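Local coordinates for major Capsid Protein VP1 (Chimpanzee polyomavirus Bob, PDB 6Y9I) that forms the pentameric building block of the polyomavirus outer capsid shell and probably recognises glycan receptors on host cells, at residues E23-P28 / P278-V283; S68-Q73 / L253-A258; A91-T96 / K282-K287. One frame throughout, in Å; residues are numbered along the deposited sequence.

Contact 1: residues E23-P28 / P278-V283; sequences ELYLEP and PRYFKV. With MG (magnesium ion), chain F.
Tyr25 and Tyr280 meet on one face of an antiparallel strand pair, part of the jelly-roll beta-sandwich of the polyomavirus coat protein. Their rings make an edge-to-face (T-shaped) pair with planes 64° apart: the CD1 edge of Tyr280 points at the face of Tyr25, whose CE1 comes within 3.4 Å of Tyr280 CB. CG of Tyr280 lies anti to its backbone N (chi1 172°), which lays the ring along the strand toward Glu23. There its hydroxyl OH donates to Glu23 OE2 at 2.7 Å, on the anti side of the carboxylate and 32° out of its plane. A further magnesium ion lies about 3 Å from the Glu23 side chain.

Among the backbone bonds, Leu24 and Phe281 exchange two, as do Leu26 and Arg279; Phe281 N reaches Leu24 O at 2.8 Å. The neighbouring non-hydrogen-bonded pairs add CA-H...O contacts, such as Glu23 CA to Phe281 O at 3.1 Å.

Apolar packing occupies the other face, which is turned to the sandwich interior. Leu24 CD2 lies against Phe281 CB, and Leu26 CD1 touches Phe281 CE1 at 3.7 Å, while strands 68-73 and 252-265 pack over the leucines.

Glu27 lies at a subunit boundary, where Leu183 O of a second subunit joins it on magnesium. Tyr43 OH hydrogen-bonds to Glu27 OE2, which also accepts from a metal-bound water, while Glu27 OE1 coordinates the magnesium at 2.5 Å.

Contact 2: residues S68-Q73 / L253-A258; sequences SCARVQ and LFVSAA
Ser68 to Val72 run antiparallel to Leu253 to Ala257, the strand directions 170° apart and the axes 4.6 Å at closest approach, as neighbours in a sheet of the coat protein's jelly-roll beta-sandwich. Three hydrogen-bonded pairs, Ser68 with Ala257, Ala70 with Val255 and Val72 with Leu253, each exchange two N-H...O bonds without a break in register. Ser68 N to Ala257 O and Val72 N to Leu253 O are the shortest, both 2.7 Å. The bond back from Ala257 N is bent at its acceptor, the donor standing 38° out of the carbonyl plane of Ser68.

Ser68, Ala70, Val72, Leu253, Val255 and Ala257 face the sandwich interior. Ala70 CB lies 4.3 Å from Val255 CG2, and Leu24 and Leu26 of strand 8-26 pack onto this layer. The hydroxyl of Ser68 bonds to Glu27 O, tying strand 68-73 to the chain just beyond the end of strand 8-26.

The other face carries Cys69, Arg71, Phe254 and Ser256. Here the aliphatic part of Arg71 lies over the Phe254 ring: CG makes a CH-pi contact 4.0 Å from the centroid, and CD touches CZ at 3.5 Å. The Arg71 chain, extended from CG to NE, carries the guanidinium past the rim, its plane 81° from the ring. Its NH1 and NH2 grip Gln73 OE1 end-on, each at 3.1 Å; the acceptor lies in the guanidinium plane, but both donors approach from the same face of the Gln73 amide.

Contact 3: residues A91-T96 / K282-K287; sequences AVSCKT and KVTLRK
A classic beta bulge in the antiparallel pairing of strands 87-98 and 272-291 sets this contact: Val92 and Ser93 both face Thr284. Val92 N donates to Thr284 O at 2.9 Å in a nearly straight bond (174° at H), and Thr284 N returns one to Ser93 O. Beyond the bulge, Lys95 and Lys282 exchange two backbone bonds.

The bulge turns Val92 toward the partner strand. Its CG2 sits between the backbone N and carbonyl carbon and touches Thr284 O at 3.1 Å. The other branch, CG1, lies over one face of the Arg286 guanidinium, toward its rim, nearest NE at 3.3 Å. Glu90 holds that NE in a salt bridge.

Water 4 links Ser93 OG (2.7 Å) with Thr284 OG1. Lys95 NZ and Lys282 NZ stay 4.9 Å apart, with water 5 accepting from Lys282 NZ at an unusually short 2.5 Å and only weakly from Lys95, whose ammonium also bonds to Asn232 O. On the opposite face Ala91 CB rests against Val283 CG1 at 4.0 Å. Two residues, Val92 and Ser93, opposite the single Thr284, with Val92 near-helical (psi -38°), are typical of a classic bulge, here in the jelly-roll sheet.

How the contacts relate
Strand 272-291 joins contact 1 to contact 3: Lys282 and Val283 belong to both, with 23-28 along one edge of the strand and 91-96 along the other. Thr96 OG1 ties them further, 2.8 Å from Tyr280 O and 2.9 Å from Arg279 NH1. Contact 2 lies across the sandwich interior from contact 1, their centres about 8 Å apart; Leu24 CD1 meets Val255 CG2 at 3.4 Å. Leu253 extends this core toward contact 3, its CD2 3.8 Å from Val283 CB. Glu27 of contact 1 binds one magnesium; a magnesium also lies about 3 Å from the Glu23 side chain, and one about 4 Å from the side chain of the shared Lys282.

Contact 1: residues E23-P28 / P278-V283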
ATOM      1  N   GLU A  23     -31.381  -9.969   2.771  1.00 26.57           N
ATOM      2  CA  GLU A  23     -30.151 -10.092   3.586  1.00 28.25           C
ATOM      3  C   GLU A  23     -29.911 -11.583   3.843  1.00 28.96           C
ATOM      4  O   GLU A  23     -30.882 -12.341   3.920  1.00 26.36           O
ATOM      5  CB  GLU A  23     -30.222  -9.134   4.776  1.00 32.71           C
ATOM      6  CG  GLU A  23     -31.058  -9.582   5.954  1.00 39.93           C
ATOM      7  CD  GLU A  23     -30.989  -8.628   7.145  1.00 46.26           C
ATOM      8  OE1 GLU A  23     -31.594  -8.967   8.192  1.00 53.66           O
ATOM      9  OE2 GLU A  23     -30.307  -7.555   7.042  1.00 43.92           O
ATOM     10  N   LEU A  24     -28.647 -11.995   3.832  1.00 25.84           N
ATOM     11  CA  LEU A  24     -28.265 -13.377   4.174  1.00 28.18           C
ATOM     12  C   LEU A  24     -26.780 -13.441   4.511  1.00 27.57           C
ATOM     13  O   LEU A  24     -26.032 -12.468   4.246  1.00 23.53           O
ATOM     14  CB  LEU A  24     -28.617 -14.338   3.045  1.00 32.41           C
ATOM     15  CG  LEU A  24     -27.770 -14.254   1.779  1.00 35.79           C
ATOM     16  CD1 LEU A  24     -27.767 -15.604   1.095  1.00 39.34           C
ATOM     17  CD2 LEU A  24     -28.286 -13.174   0.848  1.00 35.37           C
ATOM     18  N   TYR A  25     -26.419 -14.537   5.156  1.00 25.19           N
ATOM     19  CA  TYR A  25     -25.031 -14.912   5.492  1.00 25.47           C
ATOM     20  C   TYR A  25     -24.674 -16.105   4.637  1.00 26.65           C
ATOM     21  O   TYR A  25     -25.572 -16.967   4.436  1.00 24.14           O
ATOM     22  CB  TYR A  25     -24.895 -15.296   6.959  1.00 28.14           C
ATOM     23  CG  TYR A  25     -24.543 -14.147   7.852  1.00 29.92           C
ATOM     24  CD1 TYR A  25     -23.300 -13.547   7.760  1.00 33.20           C
ATOM     25  CD2 TYR A  25     -25.438 -13.671   8.794  1.00 34.16           C
ATOM     26  CE1 TYR A  25     -22.948 -12.503   8.594  1.00 31.42           C
ATOM     27  CE2 TYR A  25     -25.106 -12.617   9.627  1.00 33.85           C
ATOM     28  CZ  TYR A  25     -23.850 -12.041   9.532  1.00 35.05           C
ATOM     29  OH  TYR A  25     -23.486 -11.013  10.352  1.00 34.35           O
ATOM     30  N   LEU A  26     -23.446 -16.128   4.123  1.00 25.12           N
ATOM     31  CA  LEU A  26     -22.814 -17.382   3.643  1.00 23.89           C
ATOM     32  C   LEU A  26     -21.734 -17.761   4.649  1.00 26.41           C
ATOM     33  O   LEU A  26     -20.802 -16.953   4.903  1.00 23.38           O
ATOM     34  CB  LEU A  26     -22.255 -17.210   2.232  1.00 25.00           C
ATOM     35  CG  LEU A  26     -23.302 -16.951   1.147  1.00 25.32           C
ATOM     36  CD1 LEU A  26     -22.639 -16.686  -0.197  1.00 24.75           C
ATOM     37  CD2 LEU A  26     -24.273 -18.120   1.035  1.00 26.39           C
ATOM     38  N   GLU A  27     -21.890 -18.946   5.220  1.00 26.18           N
ATOM     39  CA  GLU A  27     -20.905 -19.514   6.161  1.00 28.08           C
ATOM     40  C   GLU A  27     -19.733 -20.021   5.327  1.00 26.48           C
ATOM     41  O   GLU A  27     -19.921 -20.433   4.179  1.00 26.24           O
ATOM     42  CB  GLU A  27     -21.581 -20.565   7.029  1.00 28.54           C
ATOM     43  CG  GLU A  27     -22.507 -19.937   8.059  1.00 32.23           C
ATOM     44  CD  GLU A  27     -22.806 -20.761   9.293  1.00 35.14           C
ATOM     45  OE1 GLU A  27     -23.992 -21.054   9.501  1.00 39.90           O
ATOM     46  OE2 GLU A  27     -21.875 -21.046  10.083  1.00 33.93           O
ATOM     47  N   PRO A  28     -18.501 -20.008   5.889  1.00 25.23           N
ATOM     48  CA  PRO A  28     -17.313 -20.400   5.129  1.00 24.09           C
ATOM     49  C   PRO A  28     -17.323 -21.909   4.848  1.00 23.62           C
ATOM     50  O   PRO A  28     -17.806 -22.662   5.701  1.00 21.56           O
ATOM     51  CB  PRO A  28     -16.154 -20.015   6.037  1.00 24.50           C
ATOM     52  CG  PRO A  28     -16.742 -20.081   7.422  1.00 27.23           C
ATOM     53  CD  PRO A  28     -18.192 -19.649   7.276  1.00 25.21           C
ATOM     54  N   PRO A 278     -17.431 -16.035   7.855  1.00 23.21           N
ATOM     55  CA  PRO A 278     -18.719 -15.814   7.205  1.00 22.59           C
ATOM     56  C   PRO A 278     -18.805 -14.416   6.579  1.00 22.38           C
ATOM     57  O   PRO A 278     -18.178 -13.459   7.089  1.00 20.86           O
ATOM     58  CB  PRO A 278     -19.743 -15.950   8.338  1.00 22.13           C
ATOM     59  CG  PRO A 278     -18.969 -15.801   9.631  1.00 25.28           C
ATOM     60  CD  PRO A 278     -17.524 -16.109   9.321  1.00 23.36           C
ATOM     61  N   ARG A 279     -19.585 -14.326   5.508  1.00 22.65           N
ATOM     62  CA  ARG A 279     -19.834 -13.091   4.743  1.00 20.98           C
ATOM     63  C   ARG A 279     -21.338 -12.762   4.797  1.00 21.55           C
ATOM     64  O   ARG A 279     -22.214 -13.612   4.496  1.00 21.09           O
ATOM     65  CB  ARG A 279     -19.334 -13.191   3.298  1.00 21.56           C
ATOM     66  CG  ARG A 279     -19.611 -11.924   2.496  1.00 20.75           C
ATOM     67  CD  ARG A 279     -18.987 -11.921   1.117  1.00 20.61           C
ATOM     68  NE  ARG A 279     -17.530 -11.741   1.148  1.00 19.80           N
ATOM     69  CZ  ARG A 279     -16.916 -10.579   1.258  1.00 20.86           C
ATOM     70  NH1 ARG A 279     -17.613  -9.455   1.346  1.00 20.77           N
ATOM     71  NH2 ARG A 279     -15.595 -10.534   1.238  1.00 21.90           N
ATOM     72  N   TYR A 280     -21.639 -11.539   5.189  1.00 22.11           N
ATOM     73  CA  TYR A 280     -23.001 -10.977   5.140  1.00 21.11           C
ATOM     74  C   TYR A 280     -23.229 -10.273   3.802  1.00 22.38           C
ATOM     75  O   TYR A 280     -22.323  -9.562   3.309  1.00 18.85           O
ATOM     76  CB  TYR A 280     -23.163  -9.986   6.281  1.00 21.48           C
ATOM     77  CG  TYR A 280     -24.444  -9.216   6.227  1.00 22.06           C
ATOM     78  CD1 TYR A 280     -25.621  -9.744   6.742  1.00 21.44           C
ATOM     79  CD2 TYR A 280     -24.452  -7.942   5.707  1.00 22.86           C
ATOM     80  CE1 TYR A 280     -26.796  -9.018   6.680  1.00 22.74           C
ATOM     81  CE2 TYR A 280     -25.612  -7.196   5.663  1.00 25.86           C
ATOM     82  CZ  TYR A 280     -26.772  -7.732   6.182  1.00 23.62           C
ATOM     83  OH  TYR A 280     -27.875  -6.960   6.110  1.00 28.35           O
ATOM     84  N   PHE A 281     -24.471 -10.307   3.329  1.00 20.96           N
ATOM     85  CA  PHE A 281     -24.932  -9.576   2.127  1.00 21.41           C
ATOM     86  C   PHE A 281     -26.259  -8.885   2.435  1.00 22.75           C
ATOM     87  O   PHE A 281     -27.178  -9.529   2.997  1.00 24.27           O
ATOM     88  CB  PHE A 281     -25.226 -10.535   0.974  1.00 21.71           C
ATOM     89  CG  PHE A 281     -24.047 -11.262   0.391  1.00 22.13           C
ATOM     90  CD1 PHE A 281     -23.515 -12.370   1.033  1.00 21.28           C
ATOM     91  CD2 PHE A 281     -23.520 -10.885  -0.840  1.00 22.53           C
ATOM     92  CE1 PHE A 281     -22.456 -13.060   0.474  1.00 19.84           C
ATOM     93  CE2 PHE A 281     -22.466 -11.595  -1.405  1.00 21.46           C
ATOM     94  CZ  PHE A 281     -21.941 -12.669  -0.739  1.00 20.02           C
ATOM     95  N   LYS A 282     -26.364  -7.621   2.067  1.00 23.95           N
ATOM     96  CA  LYS A 282     -27.663  -6.922   1.953  1.00 24.17           C
ATOM     97  C   LYS A 282     -27.731  -6.378   0.537  1.00 25.62           C
ATOM     98  O   LYS A 282     -26.870  -5.550   0.176  1.00 26.00           O
ATOM     99  CB  LYS A 282     -27.792  -5.811   2.989  1.00 25.47           C
ATOM    100  CG  LYS A 282     -29.116  -5.060   2.971  1.00 30.84           C
ATOM    101  CD  LYS A 282     -29.082  -3.737   3.729  1.00 36.68           C
ATOM    102  CE  LYS A 282     -28.236  -3.744   4.990  1.00 42.47           C
ATOM    103  NZ  LYS A 282     -28.511  -2.567   5.848  1.00 45.73           N
ATOM    104  N   VAL A 283     -28.701  -6.845  -0.234  1.00 23.06           N
ATOM    105  CA  VAL A 283     -28.825  -6.487  -1.663  1.00 22.41           C
ATOM    106  C   VAL A 283     -30.123  -5.700  -1.814  1.00 23.22           C
ATOM    107  O   VAL A 283     -31.168  -6.179  -1.341  1.00 23.52           O
ATOM    108  CB  VAL A 283     -28.813  -7.751  -2.547  1.00 23.55           C
ATOM    109  CG1 VAL A 283     -28.934  -7.392  -4.023  1.00 24.51           C
ATOM    110  CG2 VAL A 283     -27.583  -8.591  -2.303  1.00 22.25           C
TER
HETATM  111 MG    MG F 401     -24.951 -21.203  11.778  1.00 39.92          MG
HETATM  112  O   HOH W   1     -22.715 -22.141  12.405  1.00 24.10           O
HETATM  113  O   HOH W   2     -25.650 -21.750  13.854  1.00 40.64           O
HETATM  114  O   HOH W   3     -26.724 -20.629  10.771  1.00 47.17           O

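Contact 2: residues S68-Q73 / L253-A258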
ATOM      1  N   SER A  68     -18.691 -20.562  -1.444  1.00 21.34           N
ATOM      2  CA  SER A  68     -20.028 -20.560  -0.825  1.00 22.51           C
ATOM      3  C   SER A  68     -21.010 -20.011  -1.856  1.00 22.65           C
ATOM      4  O   SER A  68     -20.595 -19.172  -2.651  1.00 22.75           O
ATOM      5  CB  SER A  68     -20.026 -19.752   0.423  1.00 25.74           C
ATOM      6  OG  SER A  68     -19.046 -20.248   1.314  1.00 27.71           O
ATOM      7  N   CYS A  69     -22.267 -20.438  -1.831  1.00 22.00           N
ATOM      8  CA  CYS A  69     -23.303 -19.814  -2.674  1.00 24.63           C
ATOM      9  C   CYS A  69     -24.699 -20.140  -2.141  1.00 26.14           C
ATOM     10  O   CYS A  69     -24.858 -21.133  -1.463  1.00 23.33           O
ATOM     11  CB  CYS A  69     -23.173 -20.217  -4.132  1.00 26.74           C
ATOM     12  SG  CYS A  69     -23.455 -21.981  -4.454  1.00 31.76           S
ATOM     13  N   ALA A  70     -25.659 -19.274  -2.434  1.00 24.39           N
ATOM     14  CA  ALA A  70     -27.089 -19.468  -2.132  1.00 24.76           C
ATOM     15  C   ALA A  70     -27.906 -18.798  -3.241  1.00 25.87           C
ATOM     16  O   ALA A  70     -27.461 -17.783  -3.800  1.00 25.20           O
ATOM     17  CB  ALA A  70     -27.404 -18.908  -0.774  1.00 24.87           C
ATOM     18  N   ARG A  71     -29.029 -19.412  -3.593  1.00 26.21           N
ATOM     19  CA  ARG A  71     -30.136 -18.761  -4.315  1.00 28.18           C
ATOM     20  C   ARG A  71     -31.153 -18.286  -3.280  1.00 28.03           C
ATOM     21  O   ARG A  71     -31.569 -19.107  -2.450  1.00 29.42           O
ATOM     22  CB  ARG A  71     -30.797 -19.739  -5.294  1.00 29.11           C
ATOM     23  CG  ARG A  71     -31.950 -19.086  -6.046  1.00 30.50           C
ATOM     24  CD  ARG A  71     -32.645 -20.060  -6.975  1.00 32.56           C
ATOM     25  NE  ARG A  71     -33.834 -19.486  -7.584  1.00 32.54           N
ATOM     26  CZ  ARG A  71     -34.990 -19.283  -6.966  1.00 32.62           C
ATOM     27  NH1 ARG A  71     -35.153 -19.620  -5.699  1.00 34.04           N
ATOM     28  NH2 ARG A  71     -35.998 -18.745  -7.636  1.00 35.26           N
ATOM     29  N   VAL A  72     -31.545 -17.013  -3.328  1.00 29.79           N
ATOM     30  CA  VAL A  72     -32.606 -16.445  -2.438  1.00 30.19           C
ATOM     31  C   VAL A  72     -33.882 -16.266  -3.277  1.00 30.57           C
ATOM     32  O   VAL A  72     -33.804 -15.692  -4.397  1.00 29.97           O
ATOM     33  CB  VAL A  72     -32.145 -15.117  -1.807  1.00 34.02           C
ATOM     34  CG1 VAL A  72     -33.218 -14.519  -0.904  1.00 34.08           C
ATOM     35  CG2 VAL A  72     -30.831 -15.278  -1.057  1.00 32.67           C
ATOM     36  N   GLN A  73     -35.019 -16.755  -2.783  1.00 31.46           N
ATOM     37  CA  GLN A  73     -36.316 -16.587  -3.479  1.00 34.36           C
ATOM     38  C   GLN A  73     -36.776 -15.145  -3.289  1.00 33.27           C
ATOM     39  O   GLN A  73     -36.887 -14.739  -2.141  1.00 35.72           O
ATOM     40  CB  GLN A  73     -37.384 -17.527  -2.924  1.00 36.84           C
ATOM     41  CG  GLN A  73     -38.738 -17.279  -3.557  1.00 34.95           C
ATOM     42  CD  GLN A  73     -38.691 -17.633  -5.016  1.00 34.46           C
ATOM     43  OE1 GLN A  73     -38.127 -18.642  -5.415  1.00 36.97           O
ATOM     44  NE2 GLN A  73     -39.263 -16.786  -5.842  1.00 41.94           N
ATOM     45  N   LEU A 253     -32.257 -14.564  -6.675  1.00 24.67           N
ATOM     46  CA  LEU A 253     -30.997 -13.812  -6.501  1.00 23.52           C
ATOM     47  C   LEU A 253     -29.906 -14.809  -6.084  1.00 24.78           C
ATOM     48  O   LEU A 253     -30.109 -15.536  -5.119  1.00 26.44           O
ATOM     49  CB  LEU A 253     -31.191 -12.747  -5.424  1.00 24.61           C
ATOM     50  CG  LEU A 253     -29.973 -11.850  -5.195  1.00 24.85           C
ATOM     51  CD1 LEU A 253     -29.676 -11.007  -6.422  1.00 25.36           C
ATOM     52  CD2 LEU A 253     -30.223 -10.987  -3.983  1.00 29.29           C
ATOM     53  N   PHE A 254     -28.768 -14.780  -6.749  1.00 22.87           N
ATOM     54  CA  PHE A 254     -27.654 -15.718  -6.487  1.00 23.21           C
ATOM     55  C   PHE A 254     -26.509 -14.919  -5.886  1.00 20.77           C
ATOM     56  O   PHE A 254     -26.042 -13.960  -6.537  1.00 19.80           O
ATOM     57  CB  PHE A 254     -27.292 -16.424  -7.790  1.00 26.28           C
ATOM     58  CG  PHE A 254     -28.444 -17.188  -8.395  1.00 28.00           C
ATOM     59  CD1 PHE A 254     -29.493 -16.519  -9.003  1.00 29.80           C
ATOM     60  CD2 PHE A 254     -28.495 -18.572  -8.323  1.00 32.36           C
ATOM     61  CE1 PHE A 254     -30.567 -17.219  -9.535  1.00 31.57           C
ATOM     62  CE2 PHE A 254     -29.569 -19.270  -8.855  1.00 30.16           C
ATOM     63  CZ  PHE A 254     -30.594 -18.591  -9.469  1.00 32.35           C
ATOM     64  N   VAL A 255     -26.085 -15.295  -4.684  1.00 22.29           N
ATOM     65  CA  VAL A 255     -24.905 -14.687  -4.004  1.00 21.16           C
ATOM     66  C   VAL A 255     -23.848 -15.777  -3.861  1.00 20.83           C
ATOM     67  O   VAL A 255     -24.200 -16.980  -3.720  1.00 22.43           O
ATOM     68  CB  VAL A 255     -25.253 -13.999  -2.668  1.00 23.97           C
ATOM     69  CG1 VAL A 255     -26.259 -12.873  -2.878  1.00 27.76           C
ATOM     70  CG2 VAL A 255     -25.810 -14.967  -1.639  1.00 27.36           C
ATOM     71  N   SER A 256     -22.598 -15.375  -4.025  1.00 21.70           N
ATOM     72  CA  SER A 256     -21.426 -16.281  -4.029  1.00 20.37           C
ATOM     73  C   SER A 256     -20.342 -15.600  -3.222  1.00 19.23           C
ATOM     74  O   SER A 256     -20.309 -14.335  -3.207  1.00 19.72           O
ATOM     75  CB  SER A 256     -20.959 -16.609  -5.431  1.00 20.93           C
ATOM     76  OG  SER A 256     -22.040 -16.937  -6.266  1.00 27.76           O
ATOM     77  N   ALA A 257     -19.539 -16.390  -2.521  1.00 21.90           N
ATOM     78  CA  ALA A 257     -18.431 -15.857  -1.703  1.00 22.95           C
ATOM     79  C   ALA A 257     -17.322 -16.893  -1.545  1.00 22.33           C
ATOM     80  O   ALA A 257     -17.550 -18.114  -1.639  1.00 20.56           O
ATOM     81  CB  ALA A 257     -18.939 -15.387  -0.363  1.00 23.21           C
ATOM     82  N   ALA A 258     -16.131 -16.378  -1.288  1.00 22.35           N
ATOM     83  CA  ALA A 258     -14.958 -17.120  -0.779  1.00 24.18           C
ATOM     84  C   ALA A 258     -14.161 -16.158   0.096  1.00 22.73           C
ATOM     85  O   ALA A 258     -13.868 -15.091  -0.395  1.00 23.82           O
ATOM     86  CB  ALA A 258     -14.138 -17.639  -1.916  1.00 24.73           C
TER

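Contact 3: residues A91-T96 / K282-K287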
ATOM      1  N   ALA A  91     -30.932  -6.206  -9.405  1.00 22.95           N
ATOM      2  CA  ALA A  91     -30.011  -5.920  -8.278  1.00 23.59           C
ATOM      3  C   ALA A  91     -29.225  -4.626  -8.574  1.00 24.56           C
ATOM      4  O   ALA A  91     -28.519  -4.537  -9.608  1.00 23.16           O
ATOM      5  CB  ALA A  91     -29.112  -7.104  -8.004  1.00 22.95           C
ATOM      6  N   VAL A  92     -29.343  -3.632  -7.694  1.00 24.32           N
ATOM      7  CA  VAL A  92     -28.786  -2.271  -7.946  1.00 25.45           C
ATOM      8  C   VAL A  92     -27.527  -2.051  -7.100  1.00 23.67           C
ATOM      9  O   VAL A  92     -26.562  -1.432  -7.595  1.00 24.53           O
ATOM     10  CB  VAL A  92     -29.844  -1.164  -7.744  1.00 29.87           C
ATOM     11  CG1 VAL A  92     -30.988  -1.307  -8.742  1.00 30.49           C
ATOM     12  CG2 VAL A  92     -30.389  -1.105  -6.335  1.00 33.56           C
ATOM     13  N   SER A  93     -27.513  -2.540  -5.870  1.00 23.66           N
ATOM     14  CA  SER A  93     -26.402  -2.240  -4.943  1.00 28.37           C
ATOM     15  C   SER A  93     -26.408  -3.267  -3.823  1.00 27.34           C
ATOM     16  O   SER A  93     -27.456  -3.911  -3.561  1.00 25.92           O
ATOM     17  CB  SER A  93     -26.501  -0.813  -4.412  1.00 25.28           C
ATOM     18  OG  SER A  93     -27.609  -0.695  -3.552  1.00 26.39           O
ATOM     19  N   CYS A  94     -25.277  -3.421  -3.166  1.00 27.86           N
ATOM     20  CA  CYS A  94     -25.242  -4.309  -1.989  1.00 28.27           C
ATOM     21  C   CYS A  94     -24.298  -3.766  -0.928  1.00 28.94           C
ATOM     22  O   CYS A  94     -23.337  -3.070  -1.274  1.00 27.61           O
ATOM     23  CB  CYS A  94     -24.872  -5.718  -2.415  1.00 30.19           C
ATOM     24  SG  CYS A  94     -23.194  -5.853  -3.050  1.00 36.24           S
ATOM     25  N   LYS A  95     -24.569  -4.118   0.324  1.00 25.35           N
ATOM     26  CA  LYS A  95     -23.586  -3.989   1.406  1.00 26.70           C
ATOM     27  C   LYS A  95     -23.111  -5.400   1.694  1.00 25.38           C
ATOM     28  O   LYS A  95     -23.932  -6.312   1.771  1.00 25.78           O
ATOM     29  CB  LYS A  95     -24.199  -3.286   2.610  1.00 28.28           C
ATOM     30  CG  LYS A  95     -24.484  -1.821   2.362  1.00 33.74           C
ATOM     31  CD  LYS A  95     -24.670  -1.062   3.642  1.00 37.02           C
ATOM     32  CE  LYS A  95     -24.967   0.396   3.409  1.00 40.27           C
ATOM     33  NZ  LYS A  95     -25.361   1.025   4.694  1.00 42.68           N
ATOM     34  N   THR A  96     -21.810  -5.586   1.751  1.00 21.28           N
ATOM     35  CA  THR A  96     -21.255  -6.906   2.095  1.00 22.21           C
ATOM     36  C   THR A  96     -20.192  -6.697   3.167  1.00 22.39           C
ATOM     37  O   THR A  96     -19.512  -5.653   3.171  1.00 20.66           O
ATOM     38  CB  THR A  96     -20.818  -7.666   0.835  1.00 22.51           C
ATOM     39  OG1 THR A  96     -20.479  -8.978   1.264  1.00 23.29           O
ATOM     40  CG2 THR A  96     -19.638  -7.035   0.129  1.00 23.51           C
ATOM     41  N   LYS A 282     -26.364  -7.621   2.067  1.00 23.95           N
ATOM     42  CA  LYS A 282     -27.663  -6.922   1.953  1.00 24.17           C
ATOM     43  C   LYS A 282     -27.731  -6.378   0.537  1.00 25.62           C
ATOM     44  O   LYS A 282     -26.870  -5.550   0.176  1.00 26.00           O
ATOM     45  CB  LYS A 282     -27.792  -5.811   2.989  1.00 25.47           C
ATOM     46  CG  LYS A 282     -29.116  -5.060   2.971  1.00 30.84           C
ATOM     47  CD  LYS A 282     -29.082  -3.737   3.729  1.00 36.68           C
ATOM     48  CE  LYS A 282     -28.236  -3.744   4.990  1.00 42.47           C
ATOM     49  NZ  LYS A 282     -28.511  -2.567   5.848  1.00 45.73           N
ATOM     50  N   VAL A 283     -28.701  -6.845  -0.234  1.00 23.06           N
ATOM     51  CA  VAL A 283     -28.825  -6.487  -1.663  1.00 22.41           C
ATOM     52  C   VAL A 283     -30.123  -5.700  -1.814  1.00 23.22           C
ATOM     53  O   VAL A 283     -31.168  -6.179  -1.341  1.00 23.52           O
ATOM     54  CB  VAL A 283     -28.813  -7.751  -2.547  1.00 23.55           C
ATOM     55  CG1 VAL A 283     -28.934  -7.392  -4.023  1.00 24.51           C
ATOM     56  CG2 VAL A 283     -27.583  -8.591  -2.303  1.00 22.25           C
ATOM     57  N   THR A 284     -30.042  -4.536  -2.446  1.00 25.06           N
ATOM     58  CA  THR A 284     -31.202  -3.678  -2.778  1.00 25.79           C
ATOM     59  C   THR A 284     -31.605  -3.958  -4.228  1.00 26.26           C
ATOM     60  O   THR A 284     -30.728  -3.938  -5.127  1.00 24.57           O
ATOM     61  CB  THR A 284     -30.880  -2.194  -2.569  1.00 26.68           C
ATOM     62  OG1 THR A 284     -30.508  -2.014  -1.204  1.00 27.42           O
ATOM     63  CG2 THR A 284     -32.056  -1.301  -2.876  1.00 29.42           C
ATOM     64  N   LEU A 285     -32.886  -4.237  -4.452  1.00 27.93           N
ATOM     65  CA  LEU A 285     -33.415  -4.559  -5.795  1.00 25.87           C
ATOM     66  C   LEU A 285     -34.576  -3.630  -6.141  1.00 25.08           C
ATOM     67  O   LEU A 285     -35.307  -3.196  -5.229  1.00 23.29           O
ATOM     68  CB  LEU A 285     -33.855  -6.021  -5.815  1.00 28.31           C
ATOM     69  CG  LEU A 285     -32.751  -7.028  -5.472  1.00 25.67           C
ATOM     70  CD1 LEU A 285     -32.939  -7.564  -4.063  1.00 24.05           C
ATOM     71  CD2 LEU A 285     -32.737  -8.169  -6.477  1.00 26.04           C
ATOM     72  N   ARG A 286     -34.704  -3.317  -7.425  1.00 25.54           N
ATOM     73  CA  ARG A 286     -35.842  -2.518  -7.958  1.00 26.55           C
ATOM     74  C   ARG A 286     -36.487  -3.278  -9.123  1.00 27.78           C
ATOM     75  O   ARG A 286     -35.830  -4.139  -9.756  1.00 29.90           O
ATOM     76  CB  ARG A 286     -35.379  -1.123  -8.379  1.00 25.25           C
ATOM     77  CG  ARG A 286     -34.482  -1.127  -9.602  1.00 24.14           C
ATOM     78  CD  ARG A 286     -33.932   0.233  -9.962  1.00 25.14           C
ATOM     79  NE  ARG A 286     -32.971   0.082 -11.045  1.00 26.89           N
ATOM     80  CZ  ARG A 286     -32.024   0.957 -11.334  1.00 30.54           C
ATOM     81  NH1 ARG A 286     -31.953   2.100 -10.666  1.00 31.56           N
ATOM     82  NH2 ARG A 286     -31.168   0.709 -12.309  1.00 30.83           N
ATOM     83  N   LYS A 287     -37.749  -2.975  -9.379  1.00 29.26           N
ATOM     84  CA  LYS A 287     -38.518  -3.596 -10.475  1.00 32.71           C
ATOM     85  C   LYS A 287     -38.034  -2.958 -11.777  1.00 29.92           C
ATOM     86  O   LYS A 287     -37.925  -1.725 -11.815  1.00 33.12           O
ATOM     87  CB  LYS A 287     -40.014  -3.403 -10.243  1.00 32.36           C
ATOM     88  CG  LYS A 287     -40.572  -4.159  -9.057  1.00 35.94           C
ATOM     89  CD  LYS A 287     -42.020  -3.848  -8.855  1.00 38.49           C
ATOM     90  CE  LYS A 287     -42.644  -4.611  -7.709  1.00 42.78           C
ATOM     91  NZ  LYS A 287     -43.957  -4.009  -7.383  1.00 47.90           N
TER
HETATM   92  O   HOH W   4     -27.533  -1.935  -1.141  1.00 48.43           O
HETATM   93  O   HOH W   5     -27.168  -0.742   6.907  1.00 49.43           O